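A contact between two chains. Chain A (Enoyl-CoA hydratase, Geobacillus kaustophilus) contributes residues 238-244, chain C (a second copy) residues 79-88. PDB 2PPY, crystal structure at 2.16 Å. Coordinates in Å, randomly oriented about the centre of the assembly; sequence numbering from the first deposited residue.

Chain A 238-244: QNLLFRS
Chain C (79-88) DPRFKTQFCL

Two helices from two copies of the enoyl-CoA hydratase meet here, running roughly antiparallel: their N-to-C directions differ by 146° and their axes approach to 10.0 Å. Chain A supplies the last turn of a helix, A:Gln238 to A:Phe242, which then unwinds through A:Arg243 (phi/psi -94/1) and A:Ser244 (-87/168). Chain C supplies the first turns of a helix, C:Pro80 to C:Leu88, with helical angles, phi from -55 to -74 and psi from -27 to -55. The register sets A:Phe242 CA 6.3 Å from C:Pro80 CA and A:Asn239 CA 6.7 Å from C:Thr84 CA. The two stretches bury 380 Å² between them, both sides summed, and A:Phe242 has the largest share, 90 Å².

The apolar contact centres on A:Phe242, whose CA-to-CB bond points toward chain C and whose chi1 is m (-80°, chi2 -37°). The CA-to-CB bonds of C:Lys83 and C:Cys87, one helical turn apart, both point toward chain A, and both side chains reach the A:Phe242 ring. C:Lys83 has chi1 m and chi2 to chi4 t, so its extended methylene chain lies across one face of the ring, with CD 3.8 Å from the A:Phe242 ring centroid and 12° off the ring normal, a CH-pi contact. A long aliphatic chain suits this role because its methylenes can cover an aromatic face. C:Cys87, chi1 m, meets the ring edge instead: its SG is 3.8 Å from A:Phe242 CE2 and nearly in the ring plane. Its small, polarizable sulfur fits against that edge.

The second group gathers around the A:Arg243 guanidinium. The A:Arg243 CA-to-CB bond points sideways, but chi1 m, chi2 p, chi3 t and chi4 -54° bring the end of the side chain to the start of the chain C helix. A:Arg243 NE packs 3.2 Å from C:Pro80 CB, and A:Arg243 NH2 lies 4.0 Å from C:Arg81 CG, which sits at the guanidinium edge. Proline suits a first helical turn, where its missing amide hydrogen costs no backbone bond. Just before it, C:Asp79 (chi1 t) caps the helix by accepting from C:Arg81 N at OD1, 3.0 Å away.

The polar link runs through water 1, which accepts from A:Arg243 NE at 2.8 Å and donates a weak hydrogen bond to C:Pro80 O at 3.1 Å, bridging the chains. Nearby, the side chain of A:Asn239 (chi1 m) reaches that of C:Thr84 (chi1 m), an approach of 2.9 Å between A:Asn239 ND2 and C:Thr84 OG1; the amide is probably turned over in the model, so their bonding remains open. Both side chains are short and polar, compact enough to fit between the helices.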

# COMPACT_ATOMS: atom_id res chain seq x y z
N GLN A 238 13.75 10.85 13.79
CA GLN A 238 13.97 12.16 14.40
C GLN A 238 14.21 11.97 15.90
O GLN A 238 15.01 12.69 16.50
CB GLN A 238 12.76 13.07 14.19
CG GLN A 238 12.90 14.46 14.81
CD GLN A 238 13.74 15.41 13.97
OE1 GLN A 238 14.91 15.14 13.69
NE2 GLN A 238 13.14 16.52 13.57
N ASN A 239 13.52 11.01 16.50
CA ASN A 239 13.69 10.75 17.92
C ASN A 239 15.16 10.39 18.17
O ASN A 239 15.78 10.89 19.10
CB ASN A 239 12.79 9.59 18.37
CG ASN A 239 11.37 10.05 18.68
OD1 ASN A 239 10.45 9.23 18.72
ND2 ASN A 239 11.20 11.34 18.91
N LEU A 240 15.70 9.53 17.32
CA LEU A 240 17.10 9.12 17.45
C LEU A 240 18.02 10.34 17.34
O LEU A 240 19.03 10.43 18.03
CB LEU A 240 17.45 8.10 16.37
CG LEU A 240 16.91 6.69 16.66
CD1 LEU A 240 16.82 5.88 15.38
CD2 LEU A 240 17.83 6.02 17.67
N LEU A 241 17.66 11.27 16.46
CA LEU A 241 18.45 12.48 16.27
C LEU A 241 18.35 13.44 17.46
O LEU A 241 19.33 14.10 17.79
CB LEU A 241 18.02 13.19 14.98
CG LEU A 241 18.85 12.96 13.71
CD1 LEU A 241 19.49 11.58 13.70
CD2 LEU A 241 17.95 13.15 12.50
N PHE A 242 17.18 13.50 18.09
CA PHE A 242 17.01 14.38 19.25
C PHE A 242 17.84 13.86 20.40
O PHE A 242 18.21 14.62 21.30
CB PHE A 242 15.55 14.46 19.70
CG PHE A 242 14.70 15.39 18.88
CD1 PHE A 242 15.23 16.59 18.40
CD2 PHE A 242 13.37 15.10 18.63
CE1 PHE A 242 14.44 17.47 17.67
CE2 PHE A 242 12.57 15.98 17.90
CZ PHE A 242 13.11 17.17 17.43
N ARG A 243 18.13 12.56 20.39
CA ARG A 243 18.91 11.95 21.45
C ARG A 243 20.41 11.86 21.14
O ARG A 243 21.17 11.35 21.96
CB ARG A 243 18.40 10.54 21.77
CG ARG A 243 17.11 10.48 22.59
CD ARG A 243 15.88 10.72 21.74
NE ARG A 243 14.64 10.63 22.51
CZ ARG A 243 14.30 9.58 23.26
NH1 ARG A 243 15.11 8.54 23.35
NH2 ARG A 243 13.16 9.59 23.93
N SER A 244 20.83 12.36 19.98
CA SER A 244 22.24 12.29 19.62
C SER A 244 23.02 13.49 20.16
O SER A 244 22.44 14.47 20.62
CB SER A 244 22.41 12.22 18.10
OG SER A 244 22.16 13.48 17.48
N ASP C 79 12.70 18.27 27.00
CA ASP C 79 13.01 16.88 27.28
C ASP C 79 12.81 16.11 25.95
O ASP C 79 11.98 16.52 25.14
CB ASP C 79 12.10 16.30 28.36
CG ASP C 79 12.51 14.90 28.81
OD1 ASP C 79 12.34 13.93 28.03
OD2 ASP C 79 13.00 14.76 29.93
N PRO C 80 13.57 15.04 25.69
CA PRO C 80 13.34 14.36 24.41
C PRO C 80 11.89 13.87 24.22
O PRO C 80 11.29 14.05 23.15
CB PRO C 80 14.35 13.21 24.45
CG PRO C 80 15.48 13.78 25.28
CD PRO C 80 14.71 14.43 26.40
N ARG C 81 11.33 13.27 25.28
CA ARG C 81 9.97 12.78 25.22
C ARG C 81 8.94 13.90 24.99
O ARG C 81 7.87 13.65 24.43
CB ARG C 81 9.65 12.01 26.51
CG ARG C 81 10.48 10.75 26.64
CD ARG C 81 10.07 9.89 27.82
NE ARG C 81 10.44 10.49 29.10
CZ ARG C 81 10.20 9.92 30.28
NH1 ARG C 81 9.60 8.74 30.35
NH2 ARG C 81 10.58 10.53 31.40
N PHE C 82 9.26 15.11 25.42
CA PHE C 82 8.35 16.24 25.22
C PHE C 82 8.41 16.62 23.75
O PHE C 82 7.39 16.89 23.12
CB PHE C 82 8.77 17.45 26.05
CG PHE C 82 8.03 18.71 25.69
CD1 PHE C 82 6.77 18.98 26.23
CD2 PHE C 82 8.57 19.61 24.78
CE1 PHE C 82 6.06 20.12 25.87
CE2 PHE C 82 7.87 20.76 24.41
CZ PHE C 82 6.61 21.02 24.95
N LYS C 83 9.63 16.68 23.21
CA LYS C 83 9.83 17.02 21.81
C LYS C 83 9.01 16.07 20.94
O LYS C 83 8.37 16.49 19.98
CB LYS C 83 11.31 16.90 21.44
CG LYS C 83 12.19 17.99 22.03
CD LYS C 83 13.64 17.78 21.63
CE LYS C 83 14.54 18.90 22.12
NZ LYS C 83 15.97 18.64 21.79
N THR C 84 9.03 14.79 21.30
CA THR C 84 8.28 13.76 20.58
C THR C 84 6.81 14.14 20.49
O THR C 84 6.25 14.21 19.40
CB THR C 84 8.41 12.40 21.29
OG1 THR C 84 9.78 12.01 21.34
CG2 THR C 84 7.60 11.33 20.56
N GLN C 85 6.19 14.40 21.64
CA GLN C 85 4.77 14.77 21.68
C GLN C 85 4.51 16.11 21.03
O GLN C 85 3.42 16.37 20.53
CB GLN C 85 4.27 14.77 23.12
CG GLN C 85 4.32 13.41 23.77
CD GLN C 85 3.74 12.32 22.89
OE1 GLN C 85 2.63 12.45 22.38
NE2 GLN C 85 4.49 11.24 22.70
N PHE C 86 5.51 16.98 21.04
CA PHE C 86 5.38 18.29 20.42
C PHE C 86 5.36 18.10 18.90
O PHE C 86 4.57 18.74 18.20
CB PHE C 86 6.55 19.18 20.82
CG PHE C 86 6.66 20.44 20.00
CD1 PHE C 86 5.60 21.34 19.94
CD2 PHE C 86 7.82 20.73 19.31
CE1 PHE C 86 5.70 22.51 19.20
CE2 PHE C 86 7.93 21.90 18.56
CZ PHE C 86 6.87 22.79 18.50
N CYS C 87 6.24 17.24 18.39
CA CYS C 87 6.32 16.97 16.96
C CYS C 87 5.07 16.24 16.50
O CYS C 87 4.53 16.52 15.43
CB CYS C 87 7.54 16.11 16.63
SG CYS C 87 9.12 16.98 16.60
N LEU C 88 4.62 15.29 17.32
CA LEU C 88 3.43 14.50 17.01
C LEU C 88 2.20 15.39 16.88
O LEU C 88 1.41 15.23 15.96
CB LEU C 88 3.19 13.44 18.10
CG LEU C 88 1.94 12.56 17.96
CD1 LEU C 88 2.00 11.75 16.67
CD2 LEU C 88 1.85 11.63 19.15
O HOH W 1 12.92 12.30 21.13